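Local coordinates for BRAMP domain protein (Streptomyces davawensis, PDB 5MLD) that converts FMN into the roseoflavin precursor 8-amino-8-demethylriboflavin 5'-phosphate, replacing the C-8 methyl group of the flavin by an amino group drawn from glutamate, at residues L8-R13 with I87-T92; T92-T97 with A138-G143; A127-C132 with T144-L149. All coordinates share one frame; numbering follows the deposited sequence. Where two conformers were deposited one is given.

How the interactions relate
Strand 84-92 ties the three contacts together in one flavodoxin-like sheet. Interaction 1 pairs it with strand 4-9, whose following loop holds the flavin phosphate; interaction 2 starts at Thr-92, the residue it shares with interaction 1, and reaches helix 138-152, which also supplies interaction 3. Between interactions 1 and 2 the link is polar: Thr-97 OG1 meets Thr-10 O at 2.6 Å. Interactions 1 and 3 join through the sheet, with Thr-89 N 2.8 Å from Leu-130 O, while Ala-142 CA on Leu-129 CD2 (3.4 Å) connects interactions 2 and 3. Neighbouring centres lie about 9 to 11 Å apart, and each contact includes residues that touch 8DP.

Interaction 1 of 3, residues L8-R13 with I87-T92; sequences LNTTLR and IATPIT. With 8DP (8-demethyl-8-aminoriboflavin-5'-phosphate), chain I.
Leu-8 and Asn-9 pair in parallel with Ile-87 and Ala-88 where two strands of the flavodoxin-like sheet reach the phosphate end of the flavin site. Two backbone bonds set the register: Ala-88 N to Leu-8 O at 2.8 Å, and Thr-10 N to Ala-88 O at 3.0 Å with 166° at the hydrogen. Asn-9 CA adds a CH···O contact to this same Ala-88 O (3.4 Å). Leu-8 CD1 and Ile-87 CD1 touch at 3.9 Å as their side chains cross. Farther on, the ring of Pro-90 takes over, its CG 3.6 Å from Thr-11 CA. Asn-9 OD1 accepts from Thr-11 N, an Asx turn that fixes the start of the loop. Thr-11 OG1, anti to its backbone N (chi1 180°), donates to phosphate O3 of 8DP at 2.6 Å. Arg-13 presents the edge of its guanidinium to O3, which lies in the group's plane; NH2 binds O3 at 3.0 Å and NE also donates to it, making three donors on one oxygen. Arg-13 is also important for positioning the glutamate amino donor, and its NH1 forms a salt bridge with Asp-58 of the second subunit. Helix 20-34 covers Asn-9, Ala-88 and Pro-90 with Thr-21 and Ile-25, helix 98-107 brings Ala-100 against Thr-10 and Thr-89, and strands 38-43 and 125-132 flank the pair.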
loop_
_atom_site.group_PDB
_atom_site.type_symbol
_atom_site.label_atom_id
_atom_site.label_comp_id
_atom_site.label_asym_id
_atom_site.label_seq_id
_atom_site.Cartn_x
_atom_site.Cartn_y
_atom_site.Cartn_z
ATOM N N LEU A 8 -14.004 -7.769 -16.085
ATOM C CA LEU A 8 -13.948 -8.971 -15.251
ATOM C C LEU A 8 -14.524 -8.624 -13.883
ATOM O O LEU A 8 -13.896 -7.901 -13.108
ATOM C CB LEU A 8 -12.519 -9.499 -15.112
ATOM C CG LEU A 8 -11.816 -9.820 -16.432
ATOM C CD1 LEU A 8 -10.406 -10.354 -16.154
ATOM C CD2 LEU A 8 -12.637 -10.813 -17.242
ATOM N N ASN A 9 -15.733 -9.115 -13.600
ATOM C CA ASN A 9 -16.287 -8.992 -12.258
ATOM C C ASN A 9 -15.628 -10.054 -11.388
ATOM O O ASN A 9 -15.846 -11.255 -11.592
ATOM C CB ASN A 9 -17.805 -9.164 -12.270
ATOM C CG ASN A 9 -18.406 -8.898 -10.921
ATOM O OD1 ASN A 9 -17.708 -8.973 -9.913
ATOM N ND2 ASN A 9 -19.692 -8.575 -10.888
ATOM N N THR A 10 -14.836 -9.620 -10.406
ATOM C CA THR A 10 -14.081 -10.569 -9.592
ATOM C C THR A 10 -14.725 -10.809 -8.226
ATOM O O THR A 10 -14.033 -11.209 -7.280
ATOM C CB THR A 10 -12.628 -10.098 -9.458
ATOM O OG1 THR A 10 -12.592 -8.785 -8.904
ATOM C CG2 THR A 10 -11.976 -10.014 -10.862
ATOM N N THR A 11 -16.038 -10.595 -8.118
ATOM C CA THR A 11 -16.771 -10.956 -6.911
ATOM C C THR A 11 -16.592 -12.436 -6.580
ATOM O O THR A 11 -16.373 -13.276 -7.458
ATOM C CB THR A 11 -18.267 -10.656 -7.090
ATOM O OG1 THR A 11 -18.968 -11.017 -5.898
ATOM C CG2 THR A 11 -18.846 -11.458 -8.261
ATOM N N LEU A 12 -16.718 -12.756 -5.295
ATOM C CA LEU A 12 -16.582 -14.127 -4.825
ATOM C C LEU A 12 -17.887 -14.910 -4.828
ATOM O O LEU A 12 -17.865 -16.106 -4.516
ATOM C CB LEU A 12 -15.993 -14.138 -3.411
ATOM C CG LEU A 12 -14.574 -13.580 -3.380
ATOM C CD1 LEU A 12 -14.062 -13.566 -1.945
ATOM C CD2 LEU A 12 -13.650 -14.391 -4.278
ATOM N N ARG A 13 -19.007 -14.286 -5.171
ATOM C CA ARG A 13 -20.284 -14.988 -5.188
ATOM C C ARG A 13 -20.627 -15.412 -6.615
ATOM O O ARG A 13 -20.559 -14.606 -7.545
ATOM C CB ARG A 13 -21.388 -14.123 -4.577
ATOM C CG ARG A 13 -21.813 -12.909 -5.398
ATOM C CD ARG A 13 -22.533 -11.886 -4.532
ATOM N NE ARG A 13 -21.585 -11.129 -3.732
ATOM C CZ ARG A 13 -21.378 -11.283 -2.428
ATOM N NH1 ARG A 13 -22.066 -12.183 -1.728
ATOM N NH2 ARG A 13 -20.462 -10.528 -1.827
ATOM N N ILE A 87 -10.743 -4.351 -14.766
ATOM C CA ILE A 87 -10.952 -5.190 -13.589
ATOM C C ILE A 87 -12.024 -4.523 -12.737
ATOM O O ILE A 87 -11.906 -3.347 -12.380
ATOM C CB ILE A 87 -9.656 -5.385 -12.789
ATOM C CG1 ILE A 87 -8.534 -5.998 -13.646
ATOM C CG2 ILE A 87 -9.953 -6.226 -11.534
ATOM C CD1 ILE A 87 -8.802 -7.399 -14.115
ATOM N N ALA A 88 -13.078 -5.259 -12.428
ATOM C CA ALA A 88 -14.176 -4.716 -11.634
ATOM C C ALA A 88 -14.196 -5.530 -10.349
ATOM O O ALA A 88 -14.751 -6.632 -10.315
ATOM C CB ALA A 88 -15.504 -4.782 -12.379
ATOM N N THR A 89 -13.600 -4.984 -9.297
ATOM C CA THR A 89 -13.360 -5.824 -8.144
ATOM C C THR A 89 -14.007 -5.250 -6.891
ATOM O O THR A 89 -13.931 -4.042 -6.634
ATOM C CB THR A 89 -11.846 -6.022 -7.907
ATOM O OG1 THR A 89 -11.659 -6.924 -6.810
ATOM C CG2 THR A 89 -11.123 -4.688 -7.626
ATOM N N PRO A 90 -14.657 -6.092 -6.094
ATOM C CA PRO A 90 -14.899 -5.720 -4.702
ATOM C C PRO A 90 -13.560 -5.575 -3.998
ATOM O O PRO A 90 -12.526 -6.067 -4.464
ATOM C CB PRO A 90 -15.697 -6.905 -4.139
ATOM C CG PRO A 90 -16.051 -7.767 -5.293
ATOM C CD PRO A 90 -15.072 -7.474 -6.388
ATOM N N ILE A 91 -13.584 -4.924 -2.838
ATOM C CA ILE A 91 -12.393 -4.783 -2.002
ATOM C C ILE A 91 -12.463 -5.793 -0.866
ATOM O O ILE A 91 -13.468 -5.847 -0.149
ATOM C CB ILE A 91 -12.274 -3.358 -1.450
ATOM C CG1 ILE A 91 -12.127 -2.385 -2.631
ATOM C CG2 ILE A 91 -11.106 -3.281 -0.421
ATOM C CD1 ILE A 91 -12.300 -0.905 -2.288
ATOM N N THR A 92 -11.400 -6.588 -0.688
ATOM C CA THR A 92 -11.301 -7.427 0.510
ATOM C C THR A 92 -9.917 -7.259 1.112
ATOM O O THR A 92 -8.916 -7.372 0.399
ATOM C CB THR A 92 -11.581 -8.928 0.254
ATOM O OG1 THR A 92 -10.602 -9.509 -0.627
ATOM C CG2 THR A 92 -12.987 -9.154 -0.288
HETATM C C4 8DP I . -16.822 -5.442 0.427
HETATM C C5 8DP I . -16.831 -5.244 1.947
HETATM C C8 8DP I . -15.491 -9.154 2.987
HETATM N N3 8DP I . -12.780 -6.008 3.222
HETATM C C2 8DP I . -18.767 -5.651 -1.258
HETATM N N2 8DP I . -16.381 -10.286 2.921
HETATM N N1 8DP I . -15.411 -5.516 2.427
HETATM C C6 8DP I . -15.009 -6.778 2.722
HETATM O O6 8DP I . -18.752 -6.895 0.730
HETATM N N4 8DP I . -14.897 -3.233 2.209
HETATM C C12 8DP I . -13.684 -7.020 3.146
HETATM C C13 8DP I . -14.514 -4.500 2.506
HETATM C C14 8DP I . -13.193 -4.751 2.899
HETATM C C15 8DP I . -12.313 -3.663 2.963
HETATM C C16 8DP I . -14.033 -2.240 2.283
HETATM C C1 8DP I . -19.378 -6.791 -2.080
HETATM C C3 8DP I . -17.886 -6.345 -0.218
HETATM C C7 8DP I . -15.933 -7.854 2.668
HETATM C C9 8DP I . -14.146 -9.373 3.403
HETATM O O1 8DP I . -19.677 -7.548 -5.877
HETATM P P1 8DP I . -19.762 -7.892 -4.375
HETATM O O2 8DP I . -21.268 -8.043 -3.963
HETATM O O3 8DP I . -18.988 -9.160 -4.041
HETATM O O4 8DP I . -19.162 -6.649 -3.536
HETATM O O5 8DP I . -18.094 -4.798 -2.116
HETATM O O7 8DP I . -15.982 -4.905 -0.319
HETATM C C10 8DP I . -13.656 -10.761 3.756
HETATM C C11 8DP I . -13.269 -8.320 3.469
HETATM O O8 8DP I . -10.980 -3.840 3.335
HETATM N N5 8DP I . -12.753 -2.439 2.649
HETATM O O9 8DP I . -14.404 -0.910 1.964
#

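Interaction 2 of 3, residues T92-T97 with A138-G143. With 8DP (8-demethyl-8-aminoriboflavin-5'-phosphate), chain I.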
loop_
_atom_site.group_PDB
_atom_site.type_symbol
_atom_site.label_atom_id
_atom_site.label_comp_id
_atom_site.label_asym_id
_atom_site.label_seq_id
_atom_site.Cartn_x
_atom_site.Cartn_y
_atom_site.Cartn_z
ATOM N N THR A 92 -11.400 -6.588 -0.688
ATOM C CA THR A 92 -11.301 -7.427 0.510
ATOM C C THR A 92 -9.917 -7.259 1.112
ATOM O O THR A 92 -8.916 -7.372 0.399
ATOM C CB THR A 92 -11.581 -8.928 0.254
ATOM O OG1 THR A 92 -10.602 -9.509 -0.627
ATOM C CG2 THR A 92 -12.987 -9.154 -0.288
ATOM N N LEU A 93 -9.878 -7.024 2.429
ATOM C CA LEU A 93 -8.635 -6.854 3.182
ATOM C C LEU A 93 -7.792 -5.709 2.626
ATOM O O LEU A 93 -6.563 -5.805 2.594
ATOM C CB LEU A 93 -7.804 -8.145 3.196
ATOM C CG LEU A 93 -8.569 -9.470 3.278
ATOM C CD1 LEU A 93 -7.630 -10.614 3.007
ATOM C CD2 LEU A 93 -9.248 -9.598 4.617
ATOM N N ASN A 94 -8.446 -4.654 2.137
ATOM C CA ASN A 94 -7.776 -3.518 1.503
ATOM C C ASN A 94 -7.010 -3.925 0.247
ATOM O O ASN A 94 -6.051 -3.245 -0.141
ATOM C CB ASN A 94 -6.822 -2.807 2.475
ATOM C CG ASN A 94 -7.059 -1.305 2.522
ATOM O OD1 ASN A 94 -6.190 -0.513 2.195
ATOM N ND2 ASN A 94 -8.251 -0.922 2.922
ATOM N N MET A 95 -7.401 -5.036 -0.387
ATOM C CA MET A 95 -6.867 -5.457 -1.675
ATOM C C MET A 95 -8.023 -5.714 -2.636
ATOM O O MET A 95 -9.203 -5.629 -2.268
ATOM C CB MET A 95 -6.016 -6.732 -1.542
ATOM C CG MET A 95 -4.821 -6.593 -0.616
ATOM S SD MET A 95 -3.979 -8.175 -0.398
ATOM C CE MET A 95 -4.936 -8.866 0.937
ATOM N N CYS A 96 -7.681 -6.060 -3.876
ATOM C CA CYS A 96 -8.660 -6.684 -4.745
ATOM C C CYS A 96 -9.122 -8.002 -4.114
ATOM O O CYS A 96 -8.576 -8.458 -3.101
ATOM C CB CYS A 96 -8.066 -6.932 -6.129
ATOM S SG CYS A 96 -6.581 -7.966 -6.073
ATOM N N THR A 97 -10.136 -8.631 -4.706
ATOM C CA THR A 97 -10.525 -9.926 -4.148
ATOM C C THR A 97 -9.482 -11.002 -4.445
ATOM O O THR A 97 -8.614 -10.852 -5.312
ATOM C CB THR A 97 -11.869 -10.410 -4.686
ATOM O OG1 THR A 97 -11.768 -10.625 -6.103
ATOM C CG2 THR A 97 -12.982 -9.434 -4.361
ATOM N N ALA A 138 -10.081 2.019 -1.898
ATOM C CA ALA A 138 -10.165 2.187 -3.349
ATOM C C ALA A 138 -8.831 2.641 -3.945
ATOM O O ALA A 138 -8.323 2.029 -4.891
ATOM C CB ALA A 138 -11.280 3.173 -3.695
ATOM N N HIS A 139 -8.257 3.729 -3.430
ATOM C CA HIS A 139 -7.022 4.227 -4.050
ATOM C C HIS A 139 -5.838 3.279 -3.826
ATOM O O HIS A 139 -4.941 3.173 -4.681
ATOM C CB HIS A 139 -6.734 5.641 -3.539
ATOM C CG HIS A 139 -7.737 6.649 -4.016
ATOM N ND1 HIS A 139 -8.722 7.172 -3.204
ATOM C CD2 HIS A 139 -7.938 7.189 -5.242
ATOM C CE1 HIS A 139 -9.474 8.003 -3.903
ATOM N NE2 HIS A 139 -9.014 8.037 -5.141
ATOM N N HIS A 140 -5.822 2.580 -2.697
ATOM C CA HIS A 140 -4.779 1.590 -2.434
ATOM C C HIS A 140 -4.856 0.432 -3.428
ATOM O O HIS A 140 -3.845 0.028 -4.017
ATOM C CB HIS A 140 -4.917 1.095 -0.989
ATOM C CG HIS A 140 -3.849 0.131 -0.564
ATOM N ND1 HIS A 140 -3.992 -0.697 0.527
ATOM C CD2 HIS A 140 -2.617 -0.120 -1.069
ATOM C CE1 HIS A 140 -2.898 -1.428 0.671
ATOM N NE2 HIS A 140 -2.045 -1.089 -0.279
ATOM N N VAL A 141 -6.060 -0.097 -3.652
ATOM C CA VAL A 141 -6.217 -1.182 -4.612
ATOM C C VAL A 141 -5.876 -0.708 -6.015
ATOM O O VAL A 141 -5.216 -1.423 -6.781
ATOM C CB VAL A 141 -7.650 -1.752 -4.544
ATOM C CG1 VAL A 141 -7.854 -2.773 -5.629
ATOM C CG2 VAL A 141 -7.891 -2.394 -3.186
ATOM N N ALA A 142 -6.317 0.500 -6.372
ATOM C CA ALA A 142 -6.027 1.023 -7.702
ATOM C C ALA A 142 -4.531 1.118 -7.920
ATOM O O ALA A 142 -4.026 0.717 -8.972
ATOM C CB ALA A 142 -6.691 2.390 -7.901
ATOM N N GLY A 143 -3.799 1.599 -6.921
ATOM C CA GLY A 143 -2.354 1.679 -7.069
ATOM C C GLY A 143 -1.742 0.315 -7.309
ATOM O O GLY A 143 -0.938 0.131 -8.229
HETATM C C4 8DP I . -16.822 -5.442 0.427
HETATM C C5 8DP I . -16.831 -5.244 1.947
HETATM C C8 8DP I . -15.491 -9.154 2.987
HETATM N N3 8DP I . -12.780 -6.008 3.222
HETATM C C2 8DP I . -18.767 -5.651 -1.258
HETATM N N2 8DP I . -16.381 -10.286 2.921
HETATM N N1 8DP I . -15.411 -5.516 2.427
HETATM C C6 8DP I . -15.009 -6.778 2.722
HETATM O O6 8DP I . -18.752 -6.895 0.730
HETATM N N4 8DP I . -14.897 -3.233 2.209
HETATM C C12 8DP I . -13.684 -7.020 3.146
HETATM C C13 8DP I . -14.514 -4.500 2.506
HETATM C C14 8DP I . -13.193 -4.751 2.899
HETATM C C15 8DP I . -12.313 -3.663 2.963
HETATM C C16 8DP I . -14.033 -2.240 2.283
HETATM C C1 8DP I . -19.378 -6.791 -2.080
HETATM C C3 8DP I . -17.886 -6.345 -0.218
HETATM C C7 8DP I . -15.933 -7.854 2.668
HETATM C C9 8DP I . -14.146 -9.373 3.403
HETATM O O1 8DP I . -19.677 -7.548 -5.877
HETATM P P1 8DP I . -19.762 -7.892 -4.375
HETATM O O2 8DP I . -21.268 -8.043 -3.963
HETATM O O3 8DP I . -18.988 -9.160 -4.041
HETATM O O4 8DP I . -19.162 -6.649 -3.536
HETATM O O5 8DP I . -18.094 -4.798 -2.116
HETATM O O7 8DP I . -15.982 -4.905 -0.319
HETATM C C10 8DP I . -13.656 -10.761 3.756
HETATM C C11 8DP I . -13.269 -8.320 3.469
HETATM O O8 8DP I . -10.980 -3.840 3.335
HETATM N N5 8DP I . -12.753 -2.439 2.649
HETATM O O9 8DP I . -14.404 -0.910 1.964
#
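Asn-94 and Met-95, on the turn that binds the flavin ring system, pack against His-140 and Val-141 of helix 138-152. The turn is of type I' and spans Thr-92 to Met-95; Met-95 N donates to Thr-92 O at 2.9 Å, and the reverse bond from Thr-92 N to Met-95 O makes the pair reciprocal. Its backbone addresses 8DP with two successive N-H groups: Leu-93 N to N3 of 8DP, the bridging nitrogen of the central ring, at 3.2 Å, and Asn-94 N to O8 of 8DP, on the pyrimidine ring, at 2.9 Å. The side chain of Asn-94 faces other partners. Its OD1 accepts a nearly straight bond from His-140 ND1, 2.8 Å long with 170° at the hydrogen. OD1 meets the imidazole at its edge, close to the ring plane, while the amide and ring planes are turned 45° from each other. In His-140 CG is anti to the backbone N (chi1 -176°), and from there ND1 is the ring atom that meets Asn-94. Asn-94 ND2 makes a weak bond to Asp-136 OD2, so the side chain bridges to a residue whose own backbone N binds 8DP. The apolar half of the contact belongs to Val-141. Both its methyls press on one side of the peptide after Met-95: CG2 lies 3.4 Å from Met-95 C, and CG1 is 3.7 Å from Cys-96 N. In the tetramer His-140 NE2 is hydrogen-bonded to His-140 NE2 of the second subunit, and its ring stacks on His-140 of the fourth. Within the chain, Val-141 also touches Met-131 of strand 125-132, Cys-96 packs on Thr-89 of strand 84-92, and Thr-97 N-caps helix 98-107.

Interaction 3 of 3, residues A127-C132 with T144-L149. With 8DP (8-demethyl-8-aminoriboflavin-5'-phosphate), chain I.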
loop_
_atom_site.group_PDB
_atom_site.type_symbol
_atom_site.label_atom_id
_atom_site.label_comp_id
_atom_site.label_asym_id
_atom_site.label_seq_id
_atom_site.Cartn_x
_atom_site.Cartn_y
_atom_site.Cartn_z
ATOM N N ALA A 127 -5.947 -0.266 -19.627
ATOM C CA ALA A 127 -6.568 -0.781 -18.414
ATOM C C ALA A 127 -7.407 0.291 -17.734
ATOM O O ALA A 127 -7.042 1.471 -17.708
ATOM C CB ALA A 127 -5.520 -1.309 -17.425
ATOM N N GLY A 128 -8.544 -0.147 -17.185
ATOM C CA GLY A 128 -9.330 0.670 -16.292
ATOM C C GLY A 128 -9.750 -0.171 -15.105
ATOM O O GLY A 128 -9.513 -1.380 -15.059
ATOM N N LEU A 129 -10.389 0.481 -14.148
ATOM C CA LEU A 129 -10.686 -0.186 -12.894
ATOM C C LEU A 129 -12.046 0.278 -12.399
ATOM O O LEU A 129 -12.329 1.479 -12.420
ATOM C CB LEU A 129 -9.591 0.141 -11.889
ATOM C CG LEU A 129 -9.405 -0.711 -10.658
ATOM C CD1 LEU A 129 -9.145 -2.163 -11.060
ATOM C CD2 LEU A 129 -8.214 -0.136 -9.961
ATOM N N LEU A 130 -12.889 -0.671 -11.988
ATOM C CA LEU A 130 -14.104 -0.395 -11.228
ATOM C C LEU A 130 -13.980 -1.081 -9.873
ATOM O O LEU A 130 -13.618 -2.260 -9.810
ATOM C CB LEU A 130 -15.349 -0.899 -11.961
ATOM C CG LEU A 130 -15.627 -0.294 -13.345
ATOM C CD1 LEU A 130 -16.775 -1.014 -13.990
ATOM C CD2 LEU A 130 -15.922 1.224 -13.263
ATOM N N MET A 131 -14.258 -0.356 -8.784
ATOM C CA MET A 131 -14.089 -0.944 -7.456
ATOM C C MET A 131 -15.290 -0.631 -6.576
ATOM O O MET A 131 -15.906 0.436 -6.688
ATOM C CB MET A 131 -12.812 -0.445 -6.764
ATOM C CG MET A 131 -11.518 -0.916 -7.387
ATOM S SD MET A 131 -10.147 0.035 -6.732
ATOM C CE MET A 131 -10.409 1.648 -7.446
ATOM N N CYS A 132 -15.601 -1.557 -5.673
ATOM C CA CYS A 132 -16.701 -1.367 -4.730
ATOM C C CYS A 132 -16.240 -1.849 -3.364
ATOM O O CYS A 132 -15.814 -2.992 -3.235
ATOM C CB CYS A 132 -17.945 -2.147 -5.168
ATOM S SG CYS A 132 -19.367 -1.506 -4.351
ATOM N N THR A 144 -2.142 -0.673 -6.504
ATOM C CA THR A 144 -1.554 -2.008 -6.621
ATOM C C THR A 144 -1.928 -2.674 -7.945
ATOM O O THR A 144 -1.063 -3.201 -8.655
ATOM C CB THR A 144 -1.997 -2.869 -5.431
ATOM O OG1 THR A 144 -1.527 -2.263 -4.223
ATOM C CG2 THR A 144 -1.389 -4.238 -5.530
ATOM N N VAL A 145 -3.210 -2.643 -8.308
ATOM C CA VAL A 145 -3.650 -3.359 -9.506
ATOM C C VAL A 145 -3.141 -2.676 -10.771
ATOM O O VAL A 145 -2.651 -3.337 -11.696
ATOM C CB VAL A 145 -5.179 -3.486 -9.521
ATOM C CG1 VAL A 145 -5.652 -4.053 -10.850
ATOM C CG2 VAL A 145 -5.657 -4.343 -8.351
ATOM N N LEU A 146 -3.270 -1.350 -10.849
ATOM C CA LEU A 146 -2.870 -0.673 -12.081
ATOM C C LEU A 146 -1.360 -0.703 -12.268
ATOM O O LEU A 146 -0.880 -0.789 -13.411
ATOM C CB LEU A 146 -3.408 0.765 -12.098
ATOM C CG LEU A 146 -4.924 0.825 -12.313
ATOM C CD1 LEU A 146 -5.468 2.201 -12.009
ATOM C CD2 LEU A 146 -5.299 0.361 -13.750
ATOM N N ASN A 147 -0.602 -0.648 -11.170
ATOM C CA ASN A 147 0.842 -0.856 -11.251
ATOM C C ASN A 147 1.165 -2.222 -11.847
ATOM O O ASN A 147 2.010 -2.336 -12.743
ATOM C CB ASN A 147 1.490 -0.725 -9.867
ATOM C CG ASN A 147 3.004 -0.999 -9.906
ATOM O OD1 ASN A 147 3.486 -2.065 -9.490
ATOM N ND2 ASN A 147 3.743 -0.058 -10.453
ATOM N N ASN A 148 0.509 -3.278 -11.359
ATOM C CA ASN A 148 0.802 -4.608 -11.887
ATOM C C ASN A 148 0.435 -4.722 -13.358
ATOM O O ASN A 148 1.177 -5.332 -14.139
ATOM C CB ASN A 148 0.077 -5.696 -11.106
ATOM C CG ASN A 148 0.418 -7.077 -11.628
ATOM O OD1 ASN A 148 1.483 -7.612 -11.323
ATOM N ND2 ASN A 148 -0.459 -7.644 -12.451
ATOM N N LEU A 149 -0.707 -4.159 -13.757
ATOM C CA LEU A 149 -1.079 -4.214 -15.170
ATOM C C LEU A 149 -0.102 -3.411 -16.012
ATOM O O LEU A 149 0.251 -3.825 -17.124
ATOM C CB LEU A 149 -2.509 -3.717 -15.359
ATOM C CG LEU A 149 -3.573 -4.639 -14.756
ATOM C CD1 LEU A 149 -4.960 -4.045 -14.985
ATOM C CD2 LEU A 149 -3.467 -6.078 -15.317
HETATM C C4 8DP I . -16.822 -5.442 0.427
HETATM C C5 8DP I . -16.831 -5.244 1.947
HETATM C C8 8DP I . -15.491 -9.154 2.987
HETATM N N3 8DP I . -12.780 -6.008 3.222
HETATM C C2 8DP I . -18.767 -5.651 -1.258
HETATM N N2 8DP I . -16.381 -10.286 2.921
HETATM N N1 8DP I . -15.411 -5.516 2.427
HETATM C C6 8DP I . -15.009 -6.778 2.722
HETATM O O6 8DP I . -18.752 -6.895 0.730
HETATM N N4 8DP I . -14.897 -3.233 2.209
HETATM C C12 8DP I . -13.684 -7.020 3.146
HETATM C C13 8DP I . -14.514 -4.500 2.506
HETATM C C14 8DP I . -13.193 -4.751 2.899
HETATM C C15 8DP I . -12.313 -3.663 2.963
HETATM C C16 8DP I . -14.033 -2.240 2.283
HETATM C C1 8DP I . -19.378 -6.791 -2.080
HETATM C C3 8DP I . -17.886 -6.345 -0.218
HETATM C C7 8DP I . -15.933 -7.854 2.668
HETATM C C9 8DP I . -14.146 -9.373 3.403
HETATM O O1 8DP I . -19.677 -7.548 -5.877
HETATM P P1 8DP I . -19.762 -7.892 -4.375
HETATM O O2 8DP I . -21.268 -8.043 -3.963
HETATM O O3 8DP I . -18.988 -9.160 -4.041
HETATM O O4 8DP I . -19.162 -6.649 -3.536
HETATM O O5 8DP I . -18.094 -4.798 -2.116
HETATM O O7 8DP I . -15.982 -4.905 -0.319
HETATM C C10 8DP I . -13.656 -10.761 3.756
HETATM C C11 8DP I . -13.269 -8.320 3.469
HETATM O O8 8DP I . -10.980 -3.840 3.335
HETATM N N5 8DP I . -12.753 -2.439 2.649
HETATM O O9 8DP I . -14.404 -0.910 1.964
#
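Ala-127 and Leu-129 face helix 144-149 from a strand that runs nearly antiparallel to it: the N-to-C directions of the two segments differ by 160°, and their axes approach to 9.3 Å. The closest CA pair, Ala-127 with Leu-149 at 7.2 Å, joins the start of the strand segment to the end of the helical one. The alternation of the strand turns Ala-127 and Leu-129 to the helix, and they meet Val-145, Leu-146 and Leu-149, residues one, three and four positions apart, and hence on one side of the helix. The contact is wholly apolar. Ala-127 CB touches two leucine methyls, 3.7 Å from Leu-149 CD1 and 4.0 Å from Leu-146 CD2. Leu-129 divides its branches between two partners: CD1 reaches Val-145 CG1 at 4.0 Å, and CD2 reaches Leu-146 CD1 at 4.1 Å. Its CG stands anti to the backbone N (chi1 -162°), and the two methyls diverge from there to their separate partners. Leu-146 in turn serves both strand residues, one methyl on each. Its CB leaves the flank of the helix; CG lies anti to its own carbonyl carbon (chi1 -72°), and both methyls end on the strand. Strand 125-132 and helix 138-152 are the first two elements of a beta-alpha-beta unit completed by strand 154-155. The layer continues where Met-131 packs on Ala-138, Val-141 and Ala-142 earlier in the helix. At the far end of the strand Cys-132 belongs to the FMN site, its O 3.1 Å from O5 of 8DP. Leu-130 and Cys-132 face helix 20-34, with Ile-25, Ala-28, Gln-20 and Thr-21 against them, while strands 84-92 and 161-164 pair with strand 125-132.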